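Local coordinates for protein tudor (Drosophila melanogaster, PDB 3NTK), which recognises methylarginine-bearing Aubergine through its last extended Tudor domain and is required for primordial germ cell formation, at residues A[4-9]-A[138-143]; A[19-24]-A[107-112]. All blocks are in the same frame, centred on the assembly; numbering follows the deposited sequence.

Interaction 1. Residues A[4-9]-A[138-143]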
loop_
_atom_site.group_PDB
_atom_site.type_symbol
_atom_site.label_atom_id
_atom_site.label_comp_id
_atom_site.label_asym_id
_atom_site.label_seq_id
_atom_site.Cartn_x
_atom_site.Cartn_y
_atom_site.Cartn_z
ATOM N N HIS A 4 8.781 -12.051 -7.499
ATOM C CA HIS A 4 9.054 -10.620 -7.578
ATOM C C HIS A 4 9.395 -10.081 -6.199
ATOM O O HIS A 4 8.691 -10.360 -5.234
ATOM C CB HIS A 4 7.835 -9.846 -8.087
ATOM C CG HIS A 4 7.292 -10.339 -9.389
ATOM N ND1 HIS A 4 6.294 -11.287 -9.467
ATOM C CD2 HIS A 4 7.593 -10.003 -10.665
ATOM C CE1 HIS A 4 6.000 -11.509 -10.735
ATOM N NE2 HIS A 4 6.773 -10.743 -11.482
ATOM N N ASN A 5 10.469 -9.305 -6.111
ATOM C CA ASN A 5 10.863 -8.709 -4.842
ATOM C C ASN A 5 9.919 -7.571 -4.500
ATOM O O ASN A 5 9.481 -6.829 -5.384
ATOM C CB ASN A 5 12.285 -8.154 -4.914
ATOM C CG ASN A 5 13.335 -9.244 -4.910
ATOM O OD1 ASN A 5 13.241 -10.203 -4.141
ATOM N ND2 ASN A 5 14.353 -9.093 -5.754
ATOM N N CYS A 6 9.621 -7.435 -3.214
ATOM C CA CYS A 6 8.746 -6.380 -2.731
ATOM C C CYS A 6 9.000 -6.168 -1.250
ATOM O O CYS A 6 9.760 -6.911 -0.619
ATOM C CB CYS A 6 7.284 -6.770 -2.933
ATOM S SG CYS A 6 6.761 -8.194 -1.959
ATOM N N VAL A 7 8.371 -5.136 -0.706
ATOM C CA VAL A 7 8.468 -4.840 0.709
ATOM C C VAL A 7 7.016 -4.758 1.146
ATOM O O VAL A 7 6.178 -4.252 0.400
ATOM C CB VAL A 7 9.171 -3.484 0.977
ATOM C CG1 VAL A 7 9.100 -3.144 2.452
ATOM C CG2 VAL A 7 10.630 -3.552 0.539
ATOM N N VAL A 8 6.710 -5.287 2.327
ATOM C CA VAL A 8 5.347 -5.238 2.844
ATOM C C VAL A 8 5.205 -3.902 3.571
ATOM O O VAL A 8 5.964 -3.610 4.492
ATOM C CB VAL A 8 5.086 -6.401 3.828
ATOM C CG1 VAL A 8 3.679 -6.301 4.400
ATOM C CG2 VAL A 8 5.272 -7.734 3.111
ATOM N N VAL A 9 4.242 -3.085 3.157
ATOM C CA VAL A 9 4.056 -1.780 3.780
ATOM C C VAL A 9 2.889 -1.723 4.753
ATOM O O VAL A 9 2.814 -0.820 5.593
ATOM C CB VAL A 9 3.874 -0.668 2.715
ATOM C CG1 VAL A 9 5.147 -0.535 1.892
ATOM C CG2 VAL A 9 2.681 -0.988 1.809
ATOM N N PHE A 138 10.781 -9.219 0.666
ATOM C CA PHE A 138 10.094 -10.503 0.573
ATOM C C PHE A 138 9.884 -10.712 -0.916
ATOM O O PHE A 138 10.167 -9.820 -1.710
ATOM C CB PHE A 138 8.715 -10.454 1.246
ATOM C CG PHE A 138 8.762 -10.449 2.747
ATOM C CD1 PHE A 138 9.015 -9.279 3.446
ATOM C CD2 PHE A 138 8.570 -11.628 3.459
ATOM C CE1 PHE A 138 9.079 -9.282 4.840
ATOM C CE2 PHE A 138 8.633 -11.641 4.851
ATOM C CZ PHE A 138 8.887 -10.469 5.541
ATOM N N GLN A 139 9.409 -11.887 -1.304
ATOM C CA GLN A 139 9.113 -12.127 -2.710
ATOM C C GLN A 139 7.691 -12.651 -2.784
ATOM O O GLN A 139 7.204 -13.289 -1.850
ATOM C CB GLN A 139 10.052 -13.158 -3.338
ATOM C CG GLN A 139 11.510 -12.748 -3.385
ATOM C CD GLN A 139 12.155 -12.833 -2.029
ATOM O OE1 GLN A 139 12.078 -13.870 -1.359
ATOM N NE2 GLN A 139 12.801 -11.750 -1.608
ATOM N N VAL A 140 7.017 -12.357 -3.886
ATOM C CA VAL A 140 5.659 -12.839 -4.079
ATOM C C VAL A 140 5.534 -13.445 -5.460
ATOM O O VAL A 140 6.134 -12.957 -6.420
ATOM C CB VAL A 140 4.598 -11.710 -3.955
ATOM C CG1 VAL A 140 4.496 -11.239 -2.514
ATOM C CG2 VAL A 140 4.949 -10.550 -4.885
ATOM N N GLU A 141 4.782 -14.536 -5.546
ATOM C CA GLU A 141 4.514 -15.174 -6.821
ATOM C C GLU A 141 3.070 -14.752 -7.053
ATOM O O GLU A 141 2.208 -15.039 -6.228
ATOM C CB GLU A 141 4.592 -16.700 -6.715
ATOM C CG GLU A 141 4.592 -17.408 -8.068
ATOM C CD GLU A 141 4.213 -18.882 -7.978
ATOM O OE1 GLU A 141 4.512 -19.521 -6.946
ATOM O OE2 GLU A 141 3.626 -19.404 -8.952
ATOM N N ILE A 142 2.808 -14.041 -8.146
ATOM C CA ILE A 142 1.446 -13.598 -8.431
ATOM C C ILE A 142 0.689 -14.681 -9.188
ATOM O O ILE A 142 0.995 -14.984 -10.343
ATOM C CB ILE A 142 1.441 -12.291 -9.250
ATOM C CG1 ILE A 142 2.247 -11.220 -8.516
ATOM C CG2 ILE A 142 0.007 -11.799 -9.449
ATOM C CD1 ILE A 142 2.322 -9.893 -9.250
ATOM N N LEU A 143 -0.301 -15.267 -8.523
ATOM C CA LEU A 143 -1.091 -16.329 -9.118
ATOM C C LEU A 143 -2.225 -15.766 -9.958
ATOM O O LEU A 143 -2.663 -16.394 -10.924
ATOM C CB LEU A 143 -1.657 -17.239 -8.022
ATOM C CG LEU A 143 -0.624 -17.845 -7.066
ATOM C CD1 LEU A 143 -1.333 -18.715 -6.040
ATOM C CD2 LEU A 143 0.389 -18.661 -7.844
#
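The carbonyl O of Val140 is gripped twice by His4. His4 N lies 3.0 Å from Val140 O. His4 ND1 adds a weak bond to Val140 O at 3.5 Å, with the oxygen near the ring plane. This is an antiparallel strand pair in the OB-fold part of the extended Tudor domain. Val140 N returns a bond to His4 O, and Cys6 and Phe138 form the next hydrogen-bonded pair. There Phe138 N reaches Cys6 O at 2.8 Å, almost straight at 174°. Between the two hydrogen-bonded pairs, Asn5 and Gln139 make the non-hydrogen-bonded pair, their side chains side by side. The Gln139 chain bends at chi2 (75°), which turns CD aside. Its NE2 gives a hydrogen bond to Asn5 OD1 at 3.0 Å, in the Asn5 carbonyl plane. The two amide planes are nearly perpendicular, 88° apart. Gln139 OE1 is taken by Ser159 N. An alanine at Gln139 would probably leave Asn5 OD1 and Ser159 N without these partners. His4, Cys6, Phe138 and Val140 share the other face, apolar apart from the His4 ring. Phe138 packs on Phe129 and Ile130 of helix 120-131. Val8 CG2 lies 4.1 Å from Phe138 CD1, and Cys6 SG touches Val140 CG1 at 3.8 Å.

Interaction 2. Residues A[19-24]-A[107-112]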
loop_
_atom_site.group_PDB
_atom_site.type_symbol
_atom_site.label_atom_id
_atom_site.label_comp_id
_atom_site.label_asym_id
_atom_site.label_seq_id
_atom_site.Cartn_x
_atom_site.Cartn_y
_atom_site.Cartn_z
ATOM N N VAL A 19 1.821 -4.308 -0.528
ATOM C CA VAL A 19 3.239 -4.357 -0.839
ATOM C C VAL A 19 3.627 -3.298 -1.857
ATOM O O VAL A 19 2.779 -2.732 -2.549
ATOM C CB VAL A 19 3.644 -5.727 -1.422
ATOM C CG1 VAL A 19 3.229 -6.837 -0.471
ATOM C CG2 VAL A 19 3.012 -5.928 -2.798
ATOM N N GLN A 20 4.923 -3.028 -1.920
ATOM C CA GLN A 20 5.476 -2.094 -2.884
ATOM C C GLN A 20 6.499 -2.936 -3.626
ATOM O O GLN A 20 7.491 -3.383 -3.044
ATOM C CB GLN A 20 6.154 -0.905 -2.190
ATOM C CG GLN A 20 5.181 0.191 -1.736
ATOM C CD GLN A 20 5.876 1.383 -1.082
ATOM O OE1 GLN A 20 5.260 2.427 -0.850
ATOM N NE2 GLN A 20 7.159 1.228 -0.773
ATOM N N MET A 21 6.234 -3.181 -4.904
ATOM C CA MET A 21 7.117 -3.982 -5.735
ATOM C C MET A 21 8.419 -3.248 -6.023
ATOM O O MET A 21 8.426 -2.040 -6.279
ATOM C CB MET A 21 6.427 -4.320 -7.057
ATOM C CG MET A 21 5.058 -4.967 -6.902
ATOM S SD MET A 21 5.128 -6.567 -6.067
ATOM C CE MET A 21 5.705 -7.565 -7.366
ATOM N N GLU A 22 9.520 -3.990 -5.988
ATOM C CA GLU A 22 10.838 -3.433 -6.251
ATOM C C GLU A 22 10.850 -2.755 -7.619
ATOM O O GLU A 22 11.480 -1.715 -7.804
ATOM C CB GLU A 22 11.880 -4.556 -6.213
ATOM C CG GLU A 22 13.324 -4.112 -6.373
ATOM C CD GLU A 22 14.289 -5.286 -6.314
ATOM O OE1 GLU A 22 14.202 -6.174 -7.190
ATOM O OE2 GLU A 22 15.125 -5.328 -5.387
ATOM N N SER A 23 10.144 -3.348 -8.573
ATOM C CA SER A 23 10.081 -2.802 -9.925
ATOM C C SER A 23 9.425 -1.417 -9.987
ATOM O O SER A 23 9.741 -0.620 -10.869
ATOM C CB SER A 23 9.327 -3.767 -10.845
ATOM O OG SER A 23 7.967 -3.898 -10.461
ATOM N N ASP A 24 8.515 -1.128 -9.060
ATOM C CA ASP A 24 7.832 0.168 -9.049
ATOM C C ASP A 24 8.535 1.245 -8.221
ATOM O O ASP A 24 8.119 2.407 -8.233
ATOM C CB ASP A 24 6.396 0.026 -8.523
ATOM C CG ASP A 24 5.506 -0.792 -9.439
ATOM O OD1 ASP A 24 5.818 -0.898 -10.644
ATOM O OD2 ASP A 24 4.475 -1.312 -8.948
ATOM N N TYR A 107 1.086 2.875 -6.509
ATOM C CA TYR A 107 2.353 2.183 -6.318
ATOM C C TYR A 107 2.416 1.202 -5.152
ATOM O O TYR A 107 3.476 0.655 -4.854
ATOM C CB TYR A 107 3.506 3.188 -6.260
ATOM C CG TYR A 107 3.754 3.831 -7.605
ATOM C CD1 TYR A 107 4.002 3.048 -8.733
ATOM C CD2 TYR A 107 3.701 5.214 -7.763
ATOM C CE1 TYR A 107 4.189 3.626 -9.986
ATOM C CE2 TYR A 107 3.886 5.802 -9.013
ATOM C CZ TYR A 107 4.128 5.000 -10.119
ATOM O OH TYR A 107 4.308 5.569 -11.361
ATOM N N SER A 108 1.284 0.995 -4.488
ATOM C CA SER A 108 1.197 -0.013 -3.432
ATOM C C SER A 108 0.165 -0.981 -4.015
ATOM O O SER A 108 -0.745 -0.565 -4.747
ATOM C CB SER A 108 0.708 0.568 -2.094
ATOM O OG SER A 108 -0.673 0.876 -2.102
ATOM N N ARG A 109 0.316 -2.267 -3.728
ATOM C CA ARG A 109 -0.612 -3.257 -4.256
ATOM C C ARG A 109 -1.247 -4.079 -3.164
ATOM O O ARG A 109 -0.564 -4.545 -2.253
ATOM C CB ARG A 109 0.111 -4.197 -5.212
ATOM C CG ARG A 109 0.809 -3.479 -6.325
ATOM C CD ARG A 109 1.383 -4.452 -7.321
ATOM N NE ARG A 109 2.185 -3.754 -8.315
ATOM C CZ ARG A 109 2.638 -4.316 -9.428
ATOM N NH1 ARG A 109 2.363 -5.588 -9.686
ATOM N NH2 ARG A 109 3.370 -3.606 -10.273
ATOM N N HIS A 110 -2.563 -4.245 -3.248
ATOM C CA HIS A 110 -3.265 -5.050 -2.274
ATOM C C HIS A 110 -3.078 -6.511 -2.677
ATOM O O HIS A 110 -3.174 -6.860 -3.864
ATOM C CB HIS A 110 -4.757 -4.705 -2.244
ATOM C CG HIS A 110 -5.515 -5.440 -1.183
ATOM N ND1 HIS A 110 -6.503 -6.356 -1.474
ATOM C CD2 HIS A 110 -5.395 -5.431 0.167
ATOM C CE1 HIS A 110 -6.958 -6.881 -0.348
ATOM N NE2 HIS A 110 -6.303 -6.338 0.661
ATOM N N CYS A 111 -2.814 -7.354 -1.683
ATOM C CA CYS A 111 -2.597 -8.784 -1.893
ATOM C C CYS A 111 -3.312 -9.616 -0.848
ATOM O O CYS A 111 -3.626 -9.133 0.241
ATOM C CB CYS A 111 -1.112 -9.141 -1.762
ATOM S SG CYS A 111 0.031 -8.320 -2.853
ATOM N N GLU A 112 -3.552 -10.881 -1.184
ATOM C CA GLU A 112 -4.147 -11.822 -0.246
ATOM C C GLU A 112 -3.472 -13.154 -0.538
ATOM O O GLU A 112 -3.278 -13.522 -1.694
ATOM C CB GLU A 112 -5.673 -11.925 -0.393
ATOM C CG GLU A 112 -6.215 -12.493 -1.686
ATOM C CD GLU A 112 -7.731 -12.692 -1.623
ATOM O OE1 GLU A 112 -8.437 -11.740 -1.221
ATOM O OE2 GLU A 112 -8.226 -13.789 -1.976
HETATM O O HOH W 1 4.062 -1.728 -6.269
HETATM O O HOH W 2 1.625 -0.655 -9.106
#
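Asp24 and Arg109 form a salt bridge, with Asp24 OD2 2.9 Å from Arg109 NH2. The guanidinium nitrogen comes to the syn side of the carboxylate, 22° out of its plane. Arg109 NE adds a weak second bond to Asp24 OD2 at 3.4 Å. Two waters also donate to Asp24 OD2. The first lies 2.7 Å from Asp24 OD2. It also donates to Tyr107 O and accepts from Met21 N, so it bridges the two segments. The second accepts a weak bond from Arg109 NE. Met21 CG covers one face of the guanidinium, 3.4 Å from Arg109 NE and offset toward the rim. The Arg109 chain is extended from CG to NE (chi2 and chi3 both -174°), which carries NE out to the acid.

Val19 and Arg109 are also a hydrogen-bonded antiparallel pair. Arg109 N binds Val19 O at 2.8 Å, and Val19 N binds Arg109 O. These strands belong to the OB-fold part of the extended Tudor domain. Strand 109-113 returns to it after the four-stranded Tudor core and the short helix 99-102. Val19 CG2 packs on Cys111 SG at 3.8 Å.

Other bonds place these groups. Asp24 N binds Met21 O at 2.9 Å, which turns the chain after strand 16-21 and brings the carboxylate back toward Arg109. Asp24 CB lies beside Tyr107 CD1, and the Tyr107 ring leans on Ala27, Leu28 and Met31 of helix 25-38. Arg109 NH1 has a weak bond to His151 NE2. Tyr107 N binds Asp84 OD1 and Ser108 OG binds Ile83 O, both in the turn after strand 78-82.

In the fold
Both interactions belong to the same OB-fold sheet, and their centres lie about 7 Å apart. They join through neighbouring strands 4-11 and 16-21. Asn5 O meets Glu22 N, Val7 O meets Gln20 N, and Met21 packs on His4. Interaction 1 is the more buried. It relies on a run of backbone bonds, with apolar side chains, Val8 and Phe138 among them on helix 120-131, and one amide pair on the other face. Interaction 2 is partly buried, though nearer the chain centre. Only one bridge pairs its backbones. An ion pair and waters do much of the rest, where the sheet meets helix 25-38 and the Tudor core.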